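Local coordinates for pirin family protein (Acinetobacter baumannii, PDB 6D0P), which probably acts as a metal-dependent quercetin 2,3-dioxygenase of the pirin family, built from two cupin domains with a metal site in the first, at residues G95-W99 with R164-G168; L156-S161 with L190-H196; V210-V216 with N241-K247. All coordinates share one frame. Residue numbers count along the deposited sequence, not the author numbering.

Contact 1 of 3, residues G95-W99 with R164-G168; sequences GDVQW and RVIAG
A single hydrogen bond, from an arginine side chain to a backbone carbonyl, joins two segments from different sheets, whose touching parts run 6° apart end to end. R164 NH2 donates to G95 O at 2.9 Å. The R164 side chain reaches across with chi1 m, chi2 t and chi3 m, and the carbonyl lies at the guanidinium edge. G95 has phi/psi 92/-14, which calls for glycine. V97-W99 is extended. The other segment is extended at R164 and V165, turns a corner at I166 (-73/-43), and is extended again at A167. I166 and A167 both face V185, forming a classic beta bulge. The nearest CA pairs are G95 with R164 at 10.1 Å and V97 with I166 at 8.0 Å, so side chains fill the gap. V97 (t) puts CG1 4.2 Å from I166 CG2. The W99 ring (chi1 t, chi2 -70°) brings CZ3 to 4.0 Å from I166 CG2, at the ring edge, and to 3.7 Å from A167 CB. The contact joins strand 97-101 of the N-terminal cupin sheet to the sheet that also holds strand 183-190. R164 also forms a salt bridge with D187, so its charge is met within its own sheet while it bonds across an otherwise apolar interface.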
ATOM      1  N   GLY A  95      10.925  -8.116   2.367  1.00 18.19           N
ATOM      2  CA  GLY A  95      10.379  -8.127   3.731  1.00 18.91           C
ATOM      3  C   GLY A  95      10.392  -6.759   4.392  1.00 18.09           C
ATOM      4  O   GLY A  95       9.729  -6.582   5.441  1.00 18.07           O
ATOM      5  N   ASP A  96      11.119  -5.798   3.823  1.00 16.77           N
ATOM      6  CA  ASP A  96      11.160  -4.435   4.392  1.00 16.46           C
ATOM      7  C   ASP A  96       9.965  -3.621   3.906  1.00 15.57           C
ATOM      8  O   ASP A  96       9.264  -4.003   2.932  1.00 15.59           O
ATOM      9  CB  ASP A  96      12.415  -3.651   3.978  1.00 17.46           C
ATOM     10  CG  ASP A  96      13.745  -4.189   4.484  1.00 21.07           C
ATOM     11  OD1 ASP A  96      13.726  -5.142   5.310  1.00 21.39           O
ATOM     12  OD2 ASP A  96      14.807  -3.619   4.051  1.00 21.86           O
ATOM     13  N   VAL A  97       9.737  -2.496   4.584  1.00 15.00           N
ATOM     14  CA  VAL A  97       8.712  -1.554   4.180  1.00 14.89           C
ATOM     15  C   VAL A  97       9.275  -0.120   4.247  1.00 14.81           C
ATOM     16  O   VAL A  97      10.101   0.197   5.133  1.00 14.65           O
ATOM     17  CB  VAL A  97       7.471  -1.677   5.090  1.00 15.56           C
ATOM     18  CG1 VAL A  97       6.467  -0.572   4.815  1.00 15.85           C
ATOM     19  CG2 VAL A  97       6.832  -3.049   4.982  1.00 15.59           C
ATOM     20  N   GLN A  98       8.880   0.723   3.289  1.00 14.35           N
ATOM     21  CA  GLN A  98       9.137   2.164   3.359  1.00 13.69           C
ATOM     22  C   GLN A  98       7.780   2.872   3.448  1.00 13.38           C
ATOM     23  O   GLN A  98       6.935   2.721   2.545  1.00 14.02           O
ATOM     24  CB  GLN A  98       9.937   2.670   2.156  1.00 14.41           C
ATOM     25  CG  GLN A  98      10.039   4.194   2.076  1.00 14.14           C
ATOM     26  CD  GLN A  98      10.594   4.882   3.305  1.00 15.84           C
ATOM     27  OE1 GLN A  98       9.934   5.747   3.887  1.00 15.66           O
ATOM     28  NE2 GLN A  98      11.835   4.562   3.681  1.00 15.99           N
ATOM     29  N   TRP A  99       7.537   3.532   4.577  1.00 12.76           N
ATOM     30  CA  TRP A  99       6.334   4.327   4.799  1.00 12.98           C
ATOM     31  C   TRP A  99       6.746   5.791   4.646  1.00 12.85           C
ATOM     32  O   TRP A  99       7.238   6.398   5.595  1.00 12.98           O
ATOM     33  CB  TRP A  99       5.737   4.023   6.184  1.00 13.86           C
ATOM     34  CG  TRP A  99       4.342   4.535   6.358  1.00 14.40           C
ATOM     35  CD1 TRP A  99       3.960   5.842   6.467  1.00 14.67           C
ATOM     36  CD2 TRP A  99       3.138   3.755   6.481  1.00 14.12           C
ATOM     37  NE1 TRP A  99       2.597   5.927   6.618  1.00 15.16           N
ATOM     38  CE2 TRP A  99       2.072   4.667   6.645  1.00 14.81           C
ATOM     39  CE3 TRP A  99       2.855   2.385   6.464  1.00 14.78           C
ATOM     40  CZ2 TRP A  99       0.748   4.256   6.772  1.00 15.48           C
ATOM     41  CZ3 TRP A  99       1.546   1.981   6.595  1.00 15.92           C
ATOM     42  CH2 TRP A  99       0.509   2.903   6.734  1.00 15.74           C
ATOM     43  N   ARG A 164       1.421  -9.693   9.609  1.00 16.22           N
ATOM     44  CA  ARG A 164       2.409  -8.686   9.991  1.00 15.98           C
ATOM     45  C   ARG A 164       1.678  -7.370  10.242  1.00 14.75           C
ATOM     46  O   ARG A 164       0.818  -6.960   9.414  1.00 13.11           O
ATOM     47  CB  ARG A 164       3.432  -8.459   8.877  1.00 16.58           C
ATOM     48  CG  ARG A 164       4.190  -9.709   8.452  1.00 18.20           C
ATOM     49  CD  ARG A 164       5.469  -9.319   7.726  1.00 18.67           C
ATOM     50  NE  ARG A 164       5.159  -8.552   6.533  1.00 18.16           N
ATOM     51  CZ  ARG A 164       6.073  -7.974   5.760  1.00 19.07           C
ATOM     52  NH1 ARG A 164       5.703  -7.356   4.654  1.00 19.12           N
ATOM     53  NH2 ARG A 164       7.345  -8.051   6.086  1.00 20.01           N
ATOM     54  N   VAL A 165       2.008  -6.715  11.347  1.00 14.02           N
ATOM     55  CA  VAL A 165       1.363  -5.463  11.697  1.00 14.36           C
ATOM     56  C   VAL A 165       2.235  -4.320  11.181  1.00 14.29           C
ATOM     57  O   VAL A 165       3.146  -3.839  11.857  1.00 14.80           O
ATOM     58  CB  VAL A 165       1.105  -5.369  13.211  1.00 15.21           C
ATOM     59  CG1 VAL A 165       0.209  -4.190  13.543  1.00 15.35           C
ATOM     60  CG2 VAL A 165       0.496  -6.654  13.756  1.00 16.05           C
ATOM     61  N   ILE A 166       1.970  -3.903   9.963  1.00 14.48           N
ATOM     62  CA  ILE A 166       2.772  -2.852   9.355  1.00 14.98           C
ATOM     63  C   ILE A 166       2.412  -1.502  10.013  1.00 14.81           C
ATOM     64  O   ILE A 166       3.294  -0.723  10.351  1.00 14.88           O
ATOM     65  CB  ILE A 166       2.613  -2.875   7.827  1.00 14.71           C
ATOM     66  CG1 ILE A 166       3.230  -4.154   7.249  1.00 15.43           C
ATOM     67  CG2 ILE A 166       3.221  -1.635   7.194  1.00 15.08           C
ATOM     68  CD1 ILE A 166       2.899  -4.377   5.803  1.00 16.53           C
ATOM     69  N   ALA A 167       1.128  -1.270  10.215  1.00 14.00           N
ATOM     70  CA  ALA A 167       0.633  -0.103  10.909  1.00 14.33           C
ATOM     71  C   ALA A 167      -0.595  -0.491  11.735  1.00 14.85           C
ATOM     72  O   ALA A 167      -1.365  -1.384  11.337  1.00 14.16           O
ATOM     73  CB  ALA A 167       0.281   0.996   9.925  1.00 13.67           C
ATOM     74  N   GLY A 168      -0.821   0.242  12.812  1.00 15.36           N
ATOM     75  CA  GLY A 168      -1.986   0.040  13.638  1.00 16.98           C
ATOM     76  C   GLY A 168      -1.711  -0.885  14.812  1.00 18.45           C
ATOM     77  O   GLY A 168      -0.709  -0.773  15.521  1.00 17.17           O
TER

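Contact 2 of 3, residues L156-S161 with L190-H196; sequences LDEHGS and LVKGQKH. With MG (magnesium ion), chain F.
L156 starts the 156-161 loop between strands 153-155 and 162-165, with its N bonded to S161 O at 3.0 Å. Its carbonyl O binds a magnesium ion at 2.1 Å; four waters also bind the metal. One of these, at 2.3 Å from MG, is hydrogen-bonded to H196 ND1 at 2.7 Å. The L156 side chain (m, t) sets CD1 over one face of the H196 ring and 3.6 Å from L190 CD2. D157 (chi1 p) folds back over its own loop. Its OD1 accepts from H159 N at 2.8 Å, an Asx turn, and from S161 N at 2.9 Å. Its OD2 lies 3.1 Å from both Q194 CG and H196 CE1. H159 (m) packs beside Q194, its O 3.5 Å from V191 CG2. G160 has phi/psi 114/-5, which calls for glycine; a CB would also crowd V191 CG2. S161 (m) closes the loop. Its OG donates to D157 OD2 at 2.7 Å and accepts from V191 N at 2.8 Å and 175°. The CA atoms of S161 and L190 are 4.4 Å apart, those of L156 and H196 7.3 Å. V191-Q194 is a type II turn with Q194 N bonded to V191 O at 3.0 Å. The loop packs on this turn, which links strands 183-190 and 195-199 of the C-terminal cupin domain. The D157 carboxylate thus orders its loop, and the S161 hydroxyl takes the V191 NH and donates on to that carboxylate.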
ATOM      1  N   LEU A 156      -1.291 -16.902  13.234  1.00 20.41           N
ATOM      2  CA  LEU A 156      -2.747 -16.993  13.344  1.00 20.67           C
ATOM      3  C   LEU A 156      -3.201 -18.436  13.616  1.00 21.02           C
ATOM      4  O   LEU A 156      -4.360 -18.658  13.992  1.00 21.11           O
ATOM      5  CB  LEU A 156      -3.367 -16.491  12.039  1.00 19.89           C
ATOM      6  CG  LEU A 156      -3.131 -15.025  11.726  1.00 20.12           C
ATOM      7  CD1 LEU A 156      -3.677 -14.690  10.353  1.00 19.25           C
ATOM      8  CD2 LEU A 156      -3.754 -14.151  12.815  1.00 20.89           C
ATOM      9  N   ASP A 157      -2.350 -19.410  13.316  1.00 20.36           N
ATOM     10  CA  ASP A 157      -2.672 -20.796  13.589  1.00 21.73           C
ATOM     11  C   ASP A 157      -1.347 -21.552  13.734  1.00 22.01           C
ATOM     12  O   ASP A 157      -0.295 -20.918  13.741  1.00 20.82           O
ATOM     13  CB  ASP A 157      -3.559 -21.403  12.501  1.00 22.35           C
ATOM     14  CG  ASP A 157      -2.991 -21.269  11.099  1.00 23.05           C
ATOM     15  OD1 ASP A 157      -1.730 -21.358  10.940  1.00 22.08           O
ATOM     16  OD2 ASP A 157      -3.813 -21.073  10.165  1.00 25.03           O
ATOM     17  N   GLU A 158      -1.432 -22.870  13.820  1.00 22.71           N
ATOM     18  CA  GLU A 158      -0.264 -23.698  14.000  1.00 24.49           C
ATOM     19  C   GLU A 158       0.145 -24.318  12.661  1.00 25.79           C
ATOM     20  O   GLU A 158       0.950 -25.259  12.639  1.00 25.30           O
ATOM     21  CB  GLU A 158      -0.565 -24.774  15.045  1.00 26.13           C
ATOM     22  CG  GLU A 158      -0.898 -24.195  16.411  1.00 27.03           C
ATOM     23  CD  GLU A 158      -1.323 -25.204  17.455  1.00 29.16           C
ATOM     24  OE1 GLU A 158      -0.695 -26.277  17.520  1.00 32.34           O
ATOM     25  OE2 GLU A 158      -2.253 -24.909  18.225  1.00 29.09           O
ATOM     26  N   HIS A 159      -0.364 -23.774  11.553  1.00 24.32           N
ATOM     27  CA  HIS A 159      -0.115 -24.368  10.253  1.00 27.00           C
ATOM     28  C   HIS A 159       0.675 -23.450   9.326  1.00 25.47           C
ATOM     29  O   HIS A 159       0.887 -23.814   8.173  1.00 26.93           O
ATOM     30  CB  HIS A 159      -1.455 -24.791   9.630  1.00 29.41           C
ATOM     31  CG  HIS A 159      -2.107 -25.883  10.399  1.00 34.84           C
ATOM     32  ND1 HIS A 159      -3.186 -25.658  11.241  1.00 38.29           N
ATOM     33  CD2 HIS A 159      -1.797 -27.191  10.507  1.00 37.96           C
ATOM     34  CE1 HIS A 159      -3.534 -26.793  11.805  1.00 38.73           C
ATOM     35  NE2 HIS A 159      -2.688 -27.742  11.384  1.00 42.15           N
ATOM     36  N   GLY A 160       1.105 -22.284   9.794  1.00 23.04           N
ATOM     37  CA  GLY A 160       1.880 -21.404   8.942  1.00 22.57           C
ATOM     38  C   GLY A 160       1.174 -20.101   8.598  1.00 21.40           C
ATOM     39  O   GLY A 160       1.780 -19.242   7.932  1.00 22.58           O
ATOM     40  N   SER A 161      -0.089 -19.913   8.991  1.00 19.01           N
ATOM     41  CA  SER A 161      -0.746 -18.607   8.708  1.00 17.68           C
ATOM     42  C   SER A 161      -0.142 -17.539   9.618  1.00 17.74           C
ATOM     43  O   SER A 161       0.106 -17.803  10.796  1.00 17.38           O
ATOM     44  CB  SER A 161      -2.234 -18.669   8.888  1.00 17.89           C
ATOM     45  OG  SER A 161      -2.792 -19.720   8.118  1.00 17.60           O
ATOM     46  N   LEU A 190      -2.480 -16.757   4.674  1.00 18.56           N
ATOM     47  CA  LEU A 190      -3.432 -17.683   5.283  1.00 21.91           C
ATOM     48  C   LEU A 190      -3.260 -19.014   4.556  1.00 22.19           C
ATOM     49  O   LEU A 190      -3.401 -19.072   3.323  1.00 22.67           O
ATOM     50  CB  LEU A 190      -4.861 -17.180   5.101  1.00 22.10           C
ATOM     51  CG  LEU A 190      -5.146 -15.780   5.608  1.00 25.62           C
ATOM     52  CD1 LEU A 190      -6.608 -15.426   5.373  1.00 29.02           C
ATOM     53  CD2 LEU A 190      -4.780 -15.640   7.074  1.00 26.55           C
ATOM     54  N   VAL A 191      -3.001 -20.068   5.309  0.60 22.90           N
ATOM     55  CA  VAL A 191      -2.748 -21.379   4.727  0.60 24.61           C
ATOM     56  C   VAL A 191      -4.091 -22.076   4.455  0.60 25.31           C
ATOM     57  O   VAL A 191      -5.050 -22.074   5.288  0.60 25.59           O
ATOM     58  CB  VAL A 191      -1.843 -22.228   5.644  0.60 25.58           C
ATOM     59  CG1 VAL A 191      -1.734 -23.671   5.176  0.60 26.37           C
ATOM     60  CG2 VAL A 191      -0.468 -21.597   5.782  0.60 26.93           C
ATOM     61  N   LYS A 192      -4.086 -22.795   3.304  1.00 28.09           N
ATOM     62  CA  LYS A 192      -5.244 -23.521   2.862  1.00 30.42           C
ATOM     63  C   LYS A 192      -5.827 -24.343   4.016  1.00 29.39           C
ATOM     64  O   LYS A 192      -5.084 -25.005   4.764  1.00 28.43           O
ATOM     65  CB  LYS A 192      -4.820 -24.429   1.704  1.00 33.80           C
ATOM     66  CG  LYS A 192      -5.910 -25.327   1.145  1.00 37.70           C
ATOM     67  CD  LYS A 192      -5.428 -26.160  -0.021  1.00 40.92           C
ATOM     68  CE  LYS A 192      -6.512 -27.039  -0.593  1.00 45.46           C
ATOM     69  NZ  LYS A 192      -5.964 -27.967  -1.610  1.00 50.17           N
ATOM     70  N   GLY A 193      -7.143 -24.260   4.140  1.00 30.62           N
ATOM     71  CA  GLY A 193      -7.915 -25.036   5.117  1.00 32.85           C
ATOM     72  C   GLY A 193      -8.001 -24.373   6.486  1.00 33.66           C
ATOM     73  O   GLY A 193      -8.570 -24.954   7.395  1.00 35.52           O
ATOM     74  N   GLN A 194      -7.465 -23.168   6.666  1.00 29.42           N
ATOM     75  CA  GLN A 194      -7.546 -22.528   7.988  1.00 30.77           C
ATOM     76  C   GLN A 194      -8.471 -21.308   7.939  1.00 29.58           C
ATOM     77  O   GLN A 194      -8.420 -20.526   6.947  1.00 29.39           O
ATOM     78  CB  GLN A 194      -6.154 -22.111   8.460  1.00 30.62           C
ATOM     79  CG  GLN A 194      -5.210 -23.293   8.597  1.00 35.67           C
ATOM     80  CD  GLN A 194      -5.667 -24.269   9.658  1.00 39.84           C
ATOM     81  OE1 GLN A 194      -6.090 -23.886  10.753  1.00 48.08           O
ATOM     82  NE2 GLN A 194      -5.548 -25.548   9.354  1.00 39.03           N
ATOM     83  N   LYS A 195      -9.234 -21.147   9.037  1.00 27.25           N
ATOM     84  CA  LYS A 195     -10.204 -20.084   9.231  1.00 32.36           C
ATOM     85  C   LYS A 195      -9.763 -19.138  10.359  1.00 31.59           C
ATOM     86  O   LYS A 195      -9.220 -19.597  11.372  1.00 33.26           O
ATOM     87  CB  LYS A 195     -11.572 -20.645   9.614  1.00 33.79           C
ATOM     88  CG  LYS A 195     -12.630 -19.565   9.795  1.00 37.84           C
ATOM     89  CD  LYS A 195     -14.043 -20.068   9.934  1.00 42.57           C
ATOM     90  CE  LYS A 195     -15.029 -18.931  10.099  1.00 45.77           C
ATOM     91  NZ  LYS A 195     -16.416 -19.431  10.213  1.00 51.89           N
ATOM     92  N   HIS A 196     -10.074 -17.847  10.202  1.00 26.45           N
ATOM     93  CA  HIS A 196      -9.661 -16.811  11.142  1.00 27.05           C
ATOM     94  C   HIS A 196     -10.707 -15.703  11.250  1.00 25.85           C
ATOM     95  O   HIS A 196     -11.258 -15.271  10.248  1.00 25.09           O
ATOM     96  CB  HIS A 196      -8.339 -16.207  10.681  1.00 27.36           C
ATOM     97  CG  HIS A 196      -7.368 -17.251  10.272  1.00 31.79           C
ATOM     98  ND1 HIS A 196      -6.558 -17.899  11.189  1.00 32.14           N
ATOM     99  CD2 HIS A 196      -7.104 -17.793   9.059  1.00 33.99           C
ATOM    100  CE1 HIS A 196      -5.827 -18.795  10.560  1.00 33.68           C
ATOM    101  NE2 HIS A 196      -6.125 -18.729   9.235  1.00 33.96           N
TER
HETATM  102 MG    MG F 302      -5.818 -18.617  15.555  1.00 38.90          MG
HETATM  103  O   HOH W   1      -7.193 -18.135  13.830  1.00 37.04           O
HETATM  104  O   HOH W   2      -4.377 -19.079  16.957  1.00 38.95           O
HETATM  105  O   HOH W   3      -5.367 -16.554  15.846  1.00 27.29           O
HETATM  106  O   HOH W   4      -7.432 -18.363  16.893  1.00 35.68           O

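Contact 3 of 3, residues V210-V216 with N241-K247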
ATOM      1  N   VAL A 210      -6.863  -9.485  -1.683  1.00 13.14           N
ATOM      2  CA  VAL A 210      -6.339 -10.785  -1.957  1.00 14.78           C
ATOM      3  C   VAL A 210      -5.358 -10.633  -3.116  1.00 14.10           C
ATOM      4  O   VAL A 210      -5.757 -10.367  -4.228  1.00 14.85           O
ATOM      5  CB  VAL A 210      -7.455 -11.800  -2.269  1.00 15.63           C
ATOM      6  CG1 VAL A 210      -6.891 -13.186  -2.567  1.00 16.41           C
ATOM      7  CG2 VAL A 210      -8.457 -11.853  -1.135  1.00 17.70           C
ATOM      8  N   LEU A 211      -4.069 -10.782  -2.836  1.00 14.12           N
ATOM      9  CA  LEU A 211      -3.064 -10.652  -3.869  1.00 14.73           C
ATOM     10  C   LEU A 211      -2.990 -11.923  -4.713  1.00 15.96           C
ATOM     11  O   LEU A 211      -2.927 -11.854  -5.957  1.00 14.78           O
ATOM     12  CB  LEU A 211      -1.706 -10.363  -3.226  1.00 15.36           C
ATOM     13  CG  LEU A 211      -1.625  -9.090  -2.395  1.00 15.65           C
ATOM     14  CD1 LEU A 211      -0.265  -9.002  -1.714  1.00 16.60           C
ATOM     15  CD2 LEU A 211      -1.888  -7.850  -3.232  1.00 15.94           C
ATOM     16  N   GLU A 212      -3.033 -13.066  -4.044  1.00 16.49           N
ATOM     17  CA  GLU A 212      -2.909 -14.358  -4.684  1.00 18.81           C
ATOM     18  C   GLU A 212      -3.607 -15.386  -3.796  1.00 17.85           C
ATOM     19  O   GLU A 212      -3.529 -15.284  -2.587  1.00 17.30           O
ATOM     20  CB  GLU A 212      -1.419 -14.691  -4.834  1.00 22.32           C
ATOM     21  CG  GLU A 212      -1.112 -15.928  -5.639  1.00 27.27           C
ATOM     22  CD  GLU A 212       0.371 -16.291  -5.563  1.00 35.21           C
ATOM     23  OE1 GLU A 212       1.241 -15.459  -6.025  1.00 36.09           O
ATOM     24  OE2 GLU A 212       0.674 -17.371  -5.008  1.00 39.71           O
ATOM     25  N   GLY A 213      -4.306 -16.333  -4.409  1.00 17.76           N
ATOM     26  CA  GLY A 213      -4.969 -17.394  -3.666  1.00 18.57           C
ATOM     27  C   GLY A 213      -6.475 -17.314  -3.774  1.00 19.18           C
ATOM     28  O   GLY A 213      -7.023 -16.844  -4.790  1.00 18.12           O
ATOM     29  N   ALA A 214      -7.141 -17.762  -2.706  1.00 18.58           N
ATOM     30  CA  ALA A 214      -8.604 -17.859  -2.680  1.00 18.79           C
ATOM     31  C   ALA A 214      -9.061 -17.980  -1.232  1.00 18.53           C
ATOM     32  O   ALA A 214      -8.638 -18.919  -0.525  1.00 19.14           O
ATOM     33  CB  ALA A 214      -9.054 -19.064  -3.458  1.00 20.55           C
ATOM     34  N   VAL A 215      -9.904 -17.043  -0.799  0.50 17.41           N
ATOM     35  CA  VAL A 215     -10.364 -17.010   0.577  0.50 17.15           C
ATOM     36  C   VAL A 215     -11.844 -16.599   0.619  0.50 17.02           C
ATOM     37  O   VAL A 215     -12.290 -15.732  -0.162  0.50 16.58           O
ATOM     38  CB  VAL A 215      -9.479 -16.063   1.403  0.50 16.99           C
ATOM     39  CG1 VAL A 215      -9.347 -14.700   0.741  0.50 16.42           C
ATOM     40  CG2 VAL A 215      -9.964 -15.926   2.836  0.50 16.88           C
ATOM     41  N   VAL A 216     -12.586 -17.223   1.543  1.00 16.91           N
ATOM     42  CA  VAL A 216     -14.008 -16.995   1.712  1.00 17.56           C
ATOM     43  C   VAL A 216     -14.188 -16.028   2.882  1.00 17.72           C
ATOM     44  O   VAL A 216     -13.666 -16.272   3.975  1.00 16.23           O
ATOM     45  CB  VAL A 216     -14.771 -18.311   1.959  1.00 18.66           C
ATOM     46  CG1 VAL A 216     -16.251 -18.063   2.210  1.00 20.06           C
ATOM     47  CG2 VAL A 216     -14.585 -19.291   0.815  1.00 19.53           C
ATOM     48  N   ASN A 241     -11.528 -17.575   5.520  1.00 20.04           N
ATOM     49  CA  ASN A 241     -11.309 -19.025   5.498  1.00 21.06           C
ATOM     50  C   ASN A 241     -10.615 -19.352   4.182  1.00 20.12           C
ATOM     51  O   ASN A 241     -11.226 -19.210   3.129  1.00 19.84           O
ATOM     52  CB  ASN A 241     -12.638 -19.774   5.639  1.00 24.65           C
ATOM     53  CG  ASN A 241     -12.479 -21.219   6.070  1.00 29.25           C
ATOM     54  OD1 ASN A 241     -11.367 -21.742   6.125  1.00 32.23           O
ATOM     55  ND2 ASN A 241     -13.591 -21.861   6.398  1.00 30.47           N
ATOM     56  N   ALA A 242      -9.348 -19.750   4.229  1.00 19.81           N
ATOM     57  CA  ALA A 242      -8.581 -19.983   2.994  1.00 20.20           C
ATOM     58  C   ALA A 242      -8.938 -21.317   2.308  1.00 21.51           C
ATOM     59  O   ALA A 242      -8.896 -22.379   2.916  1.00 22.25           O
ATOM     60  CB  ALA A 242      -7.110 -19.921   3.306  1.00 20.48           C
ATOM     61  N   GLU A 243      -9.177 -21.252   0.999  1.00 22.44           N
ATOM     62  CA  GLU A 243      -9.442 -22.437   0.164  1.00 25.91           C
ATOM     63  C   GLU A 243      -8.135 -22.867  -0.528  1.00 26.30           C
ATOM     64  O   GLU A 243      -8.013 -23.987  -1.045  1.00 24.06           O
ATOM     65  CB  GLU A 243     -10.537 -22.130  -0.853  1.00 29.84           C
ATOM     66  CG  GLU A 243     -11.863 -21.743  -0.219  1.00 35.11           C
ATOM     67  CD  GLU A 243     -12.740 -22.916   0.192  1.00 39.53           C
ATOM     68  OE1 GLU A 243     -12.189 -24.012   0.424  1.00 49.16           O
ATOM     69  OE2 GLU A 243     -13.971 -22.732   0.290  1.00 44.37           O
ATOM     70  N   GLU A 244      -7.181 -21.936  -0.532  1.00 24.44           N
ATOM     71  CA  GLU A 244      -5.840 -22.106  -1.106  0.50 24.90           C
ATOM     72  C   GLU A 244      -4.872 -21.238  -0.293  1.00 23.65           C
ATOM     73  O   GLU A 244      -5.307 -20.288   0.342  1.00 22.30           O
ATOM     74  CB  GLU A 244      -5.744 -21.570  -2.542  0.50 25.72           C
ATOM     75  CG  GLU A 244      -6.638 -22.246  -3.570  0.50 27.59           C
ATOM     76  CD  GLU A 244      -6.602 -21.528  -4.909  0.50 30.77           C
ATOM     77  OE1 GLU A 244      -5.658 -20.722  -5.119  0.50 31.90           O
ATOM     78  OE2 GLU A 244      -7.515 -21.756  -5.740  0.50 34.91           O
ATOM     79  N   ASP A 245      -3.575 -21.517  -0.336  1.00 22.18           N
ATOM     80  CA  ASP A 245      -2.610 -20.620   0.332  1.00 22.33           C
ATOM     81  C   ASP A 245      -2.835 -19.213  -0.237  1.00 20.99           C
ATOM     82  O   ASP A 245      -2.841 -19.051  -1.478  1.00 18.89           O
ATOM     83  CB  ASP A 245      -1.163 -21.034   0.064  1.00 24.45           C
ATOM     84  CG  ASP A 245      -0.705 -22.253   0.848  1.00 28.54           C
ATOM     85  OD1 ASP A 245      -1.535 -22.851   1.571  1.00 26.61           O
ATOM     86  OD2 ASP A 245       0.484 -22.586   0.730  1.00 33.38           O
ATOM     87  N   THR A 246      -3.029 -18.221   0.632  1.00 19.68           N
ATOM     88  CA  THR A 246      -3.435 -16.892   0.184  1.00 19.89           C
ATOM     89  C   THR A 246      -2.527 -15.795   0.758  1.00 18.72           C
ATOM     90  O   THR A 246      -2.289 -15.769   1.953  1.00 20.21           O
ATOM     91  CB  THR A 246      -4.890 -16.644   0.619  1.00 20.64           C
ATOM     92  OG1 THR A 246      -5.742 -17.626   0.021  1.00 19.96           O
ATOM     93  CG2 THR A 246      -5.378 -15.255   0.290  1.00 20.96           C
ATOM     94  N   LYS A 247      -2.044 -14.903  -0.103  1.00 17.38           N
ATOM     95  CA  LYS A 247      -1.342 -13.717   0.295  1.00 18.30           C
ATOM     96  C   LYS A 247      -2.376 -12.584   0.341  1.00 16.52           C
ATOM     97  O   LYS A 247      -3.093 -12.349  -0.666  1.00 14.45           O
ATOM     98  CB  LYS A 247      -0.235 -13.298  -0.684  1.00 21.51           C
ATOM     99  CG  LYS A 247       0.867 -14.309  -0.973  1.00 27.51           C
ATOM    100  CD  LYS A 247       1.637 -13.916  -2.248  1.00 30.39           C
ATOM    101  CE  LYS A 247       2.531 -14.985  -2.848  1.00 36.02           C
ATOM    102  NZ  LYS A 247       3.118 -14.530  -4.143  1.00 34.06           N
TER
HETATM  103  O   HOH W   5      -0.509 -17.337  -2.197  1.00 25.74           O
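Backbone hydrogen bonds form an antiparallel ladder broken by corners in both segments. V216 and N241 bond both ways, N to O, at 2.9 Å each. V215 and A242 are a non-hydrogen-bonded pair. E243 N donates to A214 O at 2.8 Å, and E244 N adds a weak bond to the same oxygen. K247 N donates to E212 O at 2.9 Å. L211 N donates to K247 O at 2.8 Å, and E212 N reaches that oxygen weakly. L211 and E212 both face K247, a classic beta bulge. T246 OG1 fills the ladder's middle, accepting from A214 N at 3.1 Å and donating to E244 O at 2.7 Å. A CB on G213 would clash with T246 OG1 and D245 O. A salt bridge joins E212 OE1 to K247 NZ at 2.8 Å; K247 has a second partner in E124. Water 5 bridges E212 OE2 and D245 O. Among apolar contacts, T246 CG2 touches V210 CG1 at 3.8 Å and V215 CG1 at 4.0 Å. In this C-terminal cupin domain the strands change sheet at the corners. The paired segments, running in opposite directions, connect the sheet of 205-210 and 245-253 with that of 214-217 and 237-242, with strand 221-224 beside 214-217.

Contacts 2 and 3 are neighbours, with centres 10 Å apart. They touch through probable hydrogen bonds L190 O to T246 N and G193 N to A242 O, both 2.8 Å. Strands 195-199 and 237-242 adjoin, so both contacts reach the same sheet of the C-terminal cupin domain. Contact 1 lies between the two cupin domains, its centre about 20 Å from that of contact 3 and 21 Å from that of contact 2. Its segment 164-168 follows closely on 156-161. The manganese site of H64, H66, H108 and E110 is nearest contact 1: the V97 side chain is about 11 Å from that of E110, and the W99 side chain about 13 Å from the manganese ion. Contact 2's magnesium is a separate site.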